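Local coordinates for uncharacterized protein (PDB 1ZBS) that is uncharacterised but probably acts as an N-acetylglucosamine kinase of the actin-like ATPase superfamily, at residues P33-R38 against K189-R194; E40-L45 against N79-S84. One frame throughout, in Å; residues are numbered along the deposited sequence.

Interaction 1. Residues P33-R38 against K189-R194; sequences PFQQDR and KPFPNR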
loop_
_atom_site.group_PDB
_atom_site.type_symbol
_atom_site.label_atom_id
_atom_site.label_comp_id
_atom_site.label_asym_id
_atom_site.label_seq_id
_atom_site.Cartn_x
_atom_site.Cartn_y
_atom_site.Cartn_z
ATOM N N PRO A 33 -3.769 19.648 11.305
ATOM C CA PRO A 33 -4.785 20.477 10.646
ATOM C C PRO A 33 -5.380 19.947 9.338
ATOM O O PRO A 33 -6.500 20.309 8.978
ATOM C CB PRO A 33 -4.061 21.807 10.449
ATOM C CG PRO A 33 -2.651 21.374 10.229
ATOM C CD PRO A 33 -2.467 20.336 11.314
ATOM N N PHE A 34 -4.638 19.103 8.624
ATOM C CA PHE A 34 -5.123 18.553 7.360
ATOM C C PHE A 34 -5.864 17.242 7.564
ATOM O O PHE A 34 -6.789 16.916 6.819
ATOM C CB PHE A 34 -3.961 18.303 6.396
ATOM C CG PHE A 34 -4.397 17.957 4.998
ATOM C CD1 PHE A 34 -3.743 16.965 4.272
ATOM C CD2 PHE A 34 -5.451 18.641 4.398
ATOM C CE1 PHE A 34 -4.129 16.661 2.963
ATOM C CE2 PHE A 34 -5.847 18.349 3.093
ATOM C CZ PHE A 34 -5.185 17.354 2.373
ATOM N N GLN A 35 -5.447 16.498 8.580
ATOM C CA GLN A 35 -6.042 15.208 8.886
ATOM C C GLN A 35 -7.233 15.364 9.821
ATOM O O GLN A 35 -8.215 14.628 9.712
ATOM C CB GLN A 35 -4.981 14.305 9.520
ATOM C CG GLN A 35 -5.152 12.825 9.234
ATOM C CD GLN A 35 -3.819 12.101 9.171
ATOM O OE1 GLN A 35 -2.998 12.360 8.286
ATOM N NE2 GLN A 35 -3.590 11.202 10.116
ATOM N N GLN A 36 -7.142 16.331 10.731
ATOM C CA GLN A 36 -8.206 16.606 11.698
ATOM C C GLN A 36 -8.845 17.960 11.399
ATOM O O GLN A 36 -8.385 18.683 10.514
ATOM C CB GLN A 36 -7.637 16.594 13.123
ATOM C CG GLN A 36 -7.155 15.222 13.590
ATOM C CD GLN A 36 -6.221 15.301 14.784
ATOM O OE1 GLN A 36 -5.108 15.822 14.683
ATOM N NE2 GLN A 36 -6.669 14.785 15.923
ATOM N N ASP A 37 -9.906 18.302 12.130
ATOM C CA ASP A 37 -10.592 19.573 11.917
ATOM C C ASP A 37 -10.607 20.486 13.145
ATOM O O ASP A 37 -10.019 20.174 14.178
ATOM C CB ASP A 37 -12.029 19.332 11.433
ATOM C CG ASP A 37 -12.912 18.708 12.495
ATOM O OD1 ASP A 37 -14.060 18.343 12.166
ATOM O OD2 ASP A 37 -12.473 18.584 13.656
ATOM N N ARG A 38 -11.303 21.611 13.013
ATOM C CA ARG A 38 -11.394 22.621 14.062
ATOM C C ARG A 38 -11.519 22.125 15.509
ATOM O O ARG A 38 -10.572 22.243 16.297
ATOM C CB ARG A 38 -12.555 23.568 13.756
ATOM C CG ARG A 38 -12.641 24.789 14.667
ATOM C CD ARG A 38 -11.644 25.886 14.278
ATOM N NE ARG A 38 -11.870 26.375 12.911
ATOM C CZ ARG A 38 -11.321 27.478 12.405
ATOM N NH1 ARG A 38 -11.588 27.835 11.157
ATOM N NH2 ARG A 38 -10.515 28.229 13.152
ATOM N N LYS A 189 -8.641 -1.426 8.920
ATOM C CA LYS A 189 -8.454 -0.753 10.191
ATOM C C LYS A 189 -7.870 0.621 9.918
ATOM O O LYS A 189 -7.151 0.812 8.946
ATOM C CB LYS A 189 -7.477 -1.549 11.048
ATOM C CG LYS A 189 -8.003 -1.964 12.394
ATOM C CD LYS A 189 -9.137 -2.953 12.266
ATOM C CE LYS A 189 -9.626 -3.366 13.647
ATOM N NZ LYS A 189 -10.718 -4.371 13.582
ATOM N N PRO A 190 -8.175 1.601 10.775
ATOM C CA PRO A 190 -7.667 2.968 10.621
ATOM C C PRO A 190 -6.167 3.057 10.907
ATOM O O PRO A 190 -5.626 2.266 11.678
ATOM C CB PRO A 190 -8.502 3.755 11.625
ATOM C CG PRO A 190 -8.740 2.750 12.703
ATOM C CD PRO A 190 -9.094 1.510 11.923
ATOM N N PHE A 191 -5.510 4.018 10.265
ATOM C CA PHE A 191 -4.075 4.251 10.414
ATOM C C PHE A 191 -3.241 3.004 10.139
ATOM O O PHE A 191 -2.423 2.597 10.959
ATOM C CB PHE A 191 -3.782 4.800 11.819
ATOM C CG PHE A 191 -4.453 6.117 12.097
ATOM C CD1 PHE A 191 -4.072 7.268 11.407
ATOM C CD2 PHE A 191 -5.505 6.199 13.000
ATOM C CE1 PHE A 191 -4.734 8.482 11.610
ATOM C CE2 PHE A 191 -6.177 7.408 13.213
ATOM C CZ PHE A 191 -5.791 8.551 12.515
ATOM N N PRO A 192 -3.439 2.380 8.968
ATOM C CA PRO A 192 -2.668 1.176 8.644
ATOM C C PRO A 192 -1.155 1.468 8.672
ATOM O O PRO A 192 -0.353 0.581 8.978
ATOM C CB PRO A 192 -3.161 0.806 7.239
ATOM C CG PRO A 192 -4.505 1.467 7.132
ATOM C CD PRO A 192 -4.326 2.767 7.856
ATOM N N ASN A 193 -0.775 2.708 8.363
ATOM C CA ASN A 193 0.639 3.089 8.364
ATOM C C ASN A 193 1.284 2.953 9.746
ATOM O O ASN A 193 2.415 2.469 9.859
ATOM C CB ASN A 193 0.824 4.517 7.836
ATOM C CG ASN A 193 0.010 5.542 8.604
ATOM O OD1 ASN A 193 -1.132 5.287 8.980
ATOM N ND2 ASN A 193 0.587 6.716 8.822
ATOM N N ARG A 194 0.571 3.380 10.788
ATOM C CA ARG A 194 1.076 3.286 12.152
ATOM C C ARG A 194 1.168 1.831 12.581
ATOM O O ARG A 194 2.081 1.441 13.315
ATOM C CB ARG A 194 0.167 4.039 13.123
ATOM C CG ARG A 194 0.223 5.553 12.982
ATOM C CD ARG A 194 -0.752 6.214 13.946
ATOM N NE ARG A 194 -1.074 7.579 13.550
ATOM C CZ ARG A 194 -2.093 8.272 14.045
ATOM N NH1 ARG A 194 -2.884 7.718 14.957
ATOM N NH2 ARG A 194 -2.324 9.509 13.626
#

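Interaction 2. Residues E40-L45 against N79-S84; sequences EIDTAL and NEALDS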
loop_
_atom_site.group_PDB
_atom_site.type_symbol
_atom_site.label_atom_id
_atom_site.label_comp_id
_atom_site.label_asym_id
_atom_site.label_seq_id
_atom_site.Cartn_x
_atom_site.Cartn_y
_atom_site.Cartn_z
ATOM N N GLU A 40 -12.149 18.871 16.645
ATOM C CA GLU A 40 -11.657 17.538 16.993
ATOM C C GLU A 40 -10.196 17.658 17.426
ATOM O O GLU A 40 -9.608 16.700 17.925
ATOM C CB GLU A 40 -11.795 16.564 15.816
ATOM C CG GLU A 40 -10.686 16.619 14.793
ATOM C CD GLU A 40 -10.705 15.411 13.872
ATOM O OE1 GLU A 40 -10.589 14.270 14.389
ATOM O OE2 GLU A 40 -10.844 15.598 12.635
ATOM N N ILE A 41 -9.621 18.845 17.227
ATOM C CA ILE A 41 -8.243 19.119 17.640
ATOM C C ILE A 41 -8.289 20.219 18.700
ATOM O O ILE A 41 -7.319 20.454 19.429
ATOM C CB ILE A 41 -7.354 19.608 16.454
ATOM C CG1 ILE A 41 -5.891 19.675 16.907
ATOM C CG2 ILE A 41 -7.786 21.005 15.996
ATOM C CD1 ILE A 41 -5.412 18.398 17.601
ATOM N N ASP A 42 -9.440 20.886 18.774
ATOM C CA ASP A 42 -9.674 21.969 19.731
ATOM C C ASP A 42 -9.859 21.325 21.098
ATOM O O ASP A 42 -9.822 21.990 22.136
ATOM C CB ASP A 42 -10.950 22.720 19.351
ATOM C CG ASP A 42 -10.882 24.190 19.675
ATOM O OD1 ASP A 42 -10.059 24.906 19.058
ATOM O OD2 ASP A 42 -11.657 24.638 20.550
ATOM N N THR A 43 -10.073 20.014 21.078
ATOM C CA THR A 43 -10.264 19.254 22.294
ATOM C C THR A 43 -8.932 18.751 22.829
ATOM O O THR A 43 -8.701 18.731 24.045
ATOM C CB THR A 43 -11.205 18.055 22.053
ATOM O OG1 THR A 43 -10.923 17.022 23.010
ATOM C CG2 THR A 43 -11.027 17.520 20.642
ATOM N N ALA A 44 -8.054 18.353 21.916
ATOM C CA ALA A 44 -6.733 17.858 22.301
ATOM C C ALA A 44 -5.896 18.994 22.883
ATOM O O ALA A 44 -5.102 18.793 23.806
ATOM C CB ALA A 44 -6.028 17.260 21.092
ATOM N N LEU A 45 -6.086 20.190 22.336
ATOM C CA LEU A 45 -5.355 21.362 22.790
ATOM C C LEU A 45 -5.618 21.683 24.258
ATOM O O LEU A 45 -4.681 21.882 25.032
ATOM C CB LEU A 45 -5.709 22.577 21.926
ATOM C CG LEU A 45 -4.704 23.004 20.853
ATOM C CD1 LEU A 45 -4.294 21.809 20.016
ATOM C CD2 LEU A 45 -5.326 24.087 19.971
ATOM N N ASN A 79 -3.611 27.707 13.910
ATOM C CA ASN A 79 -3.160 28.977 14.461
ATOM C C ASN A 79 -4.305 29.585 15.271
ATOM O O ASN A 79 -4.085 30.144 16.344
ATOM C CB ASN A 79 -2.740 29.921 13.327
ATOM C CG ASN A 79 -2.176 31.240 13.836
ATOM O OD1 ASN A 79 -2.845 31.983 14.554
ATOM N ND2 ASN A 79 -0.938 31.538 13.456
ATOM N N GLU A 80 -5.526 29.458 14.762
ATOM C CA GLU A 80 -6.697 29.988 15.452
ATOM C C GLU A 80 -6.993 29.191 16.714
ATOM O O GLU A 80 -7.328 29.764 17.752
ATOM C CB GLU A 80 -7.920 29.955 14.537
ATOM C CG GLU A 80 -7.808 30.860 13.328
ATOM C CD GLU A 80 -9.072 30.864 12.493
ATOM O OE1 GLU A 80 -10.148 31.172 13.053
ATOM O OE2 GLU A 80 -8.992 30.558 11.280
ATOM N N ALA A 81 -6.871 27.871 16.614
ATOM C CA ALA A 81 -7.112 26.972 17.740
ATOM C C ALA A 81 -6.104 27.240 18.851
ATOM O O ALA A 81 -6.470 27.324 20.024
ATOM C CB ALA A 81 -7.002 25.519 17.276
ATOM N N LEU A 82 -4.836 27.360 18.474
ATOM C CA LEU A 82 -3.766 27.635 19.430
ATOM C C LEU A 82 -3.980 29.009 20.040
ATOM O O LEU A 82 -3.864 29.190 21.251
ATOM C CB LEU A 82 -2.404 27.602 18.734
ATOM C CG LEU A 82 -1.823 26.236 18.355
ATOM C CD1 LEU A 82 -0.689 26.429 17.363
ATOM C CD2 LEU A 82 -1.337 25.510 19.604
ATOM N N ASP A 83 -4.297 29.979 19.191
ATOM C CA ASP A 83 -4.520 31.332 19.659
ATOM C C ASP A 83 -5.654 31.395 20.691
ATOM O O ASP A 83 -5.686 32.296 21.526
ATOM C CB ASP A 83 -4.806 32.257 18.473
ATOM C CG ASP A 83 -4.806 33.722 18.865
ATOM O OD1 ASP A 83 -5.845 34.196 19.372
ATOM O OD2 ASP A 83 -3.761 34.393 18.677
ATOM N N SER A 84 -6.577 30.438 20.640
ATOM C CA SER A 84 -7.676 30.402 21.597
ATOM C C SER A 84 -7.196 29.707 22.868
ATOM O O SER A 84 -7.774 29.871 23.944
ATOM C CB SER A 84 -8.886 29.666 21.011
ATOM O OG SER A 84 -9.481 30.422 19.964
#

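Interaction 1. Residues P33-R38 against K189-R194
The side-chain amide of Gln35 meets the ring of Phe191 at its edge: NE2 of Gln35 stops 3.3 Å from CE1 of Phe191, close to the ring plane, while the amide and ring planes stand 32° apart. Gln35 reaches across with a chain bent at chi2 (148°), and the two side chains approach from opposite directions. With CG anti to its carbonyl carbon and beside the backbone N (chi1 -61°), Phe191 sets its ring against Arg194, three residues on. The extended chain of Arg194 lays its guanidinium over one ring face, with NH1 of Arg194 3.5 Å above the plane and over the ring centre. Gln35 NE2 also comes obliquely to 4.1 Å from Arg194 NH2, with no bond formed. With 68 Å² buried and no polar bond across it, this is a slight surface touch. Arg194 NE makes a weak hydrogen bond to Ser9 O, while Phe34 packs on Arg188 of the second subunit. The contact joins two parts of an actin-like two-domain fold, probably across the mouth of the interdomain cleft: the loop leading from strand 21-29 into helix 38-53, and the start of helix 192-197, which Phe191 precedes as N-cap residue.

Interaction 2. Residues E40-L45 against N79-S84
Leu45 and Ala81 form the tight part of this helix pair. The methyl CD2 of Leu45 sits 3.5 Å from CB of Ala81 and, reaching past it, 3.4 Å from the carbonyl O of Ala81, so one branch of the leucine rests on both the small side chain and the backbone of the facing helix. With chi1 at -102°, off the staggered positions, Leu45 carries CD2 against Ala81. The same methyl touches Leu82 more lightly, at 4.3 Å from CD2 of Leu82, whose CB points away from helix 38-53 although its branched end swings back; Leu82 also packs on Ile92 of strand 91-95. Ala81, short and directed toward its partner, lets the CA atoms of Asp42 and Ala81 come within 6.0 Å. The short segments run in roughly the same sense, 35° apart, with axes 9.9 Å from each other. Both helices belong to the domain with the sheet 21-29, 11-18, 2-7, 62-67 and 91-95, whose 3-2-1-4-5 strand order is that of the actin-like ATPase fold. Packing is looser and more polar beside Asp42. There OD1 of Asp42 lies 3.6 Å from CB of Ala81, while its other oxygen is held in a salt bridge by Arg46. Farther along, exposed Ser84 turns its hydroxyl back onto its own helix, giving a hydrogen bond from OG of Ser84 to O of Glu80 at 3.2 Å.

From the N terminus, the chain completes strand 21-29, passes through residues 33-38 and enters helix 38-53, so the first halves of both contacts follow one another with one residue between them. Interaction 2 closes first, when helix 75-85 returns after strand 62-67 to pack beside helix 38-53. The chain then adds strand 91-95 to the first sheet, makes three strands of the second and several helices before residues 189-194 close interaction 1, so interaction 2 is nested inside the larger loop. The centres of the two contacts are about 16 Å apart, yet a salt bridge joins them: NH2 of Arg38 is 3.0 Å from OE1 of Glu80. Interaction 2 thus packs one domain internally, whereas interaction 1 bridges to the helical region beyond.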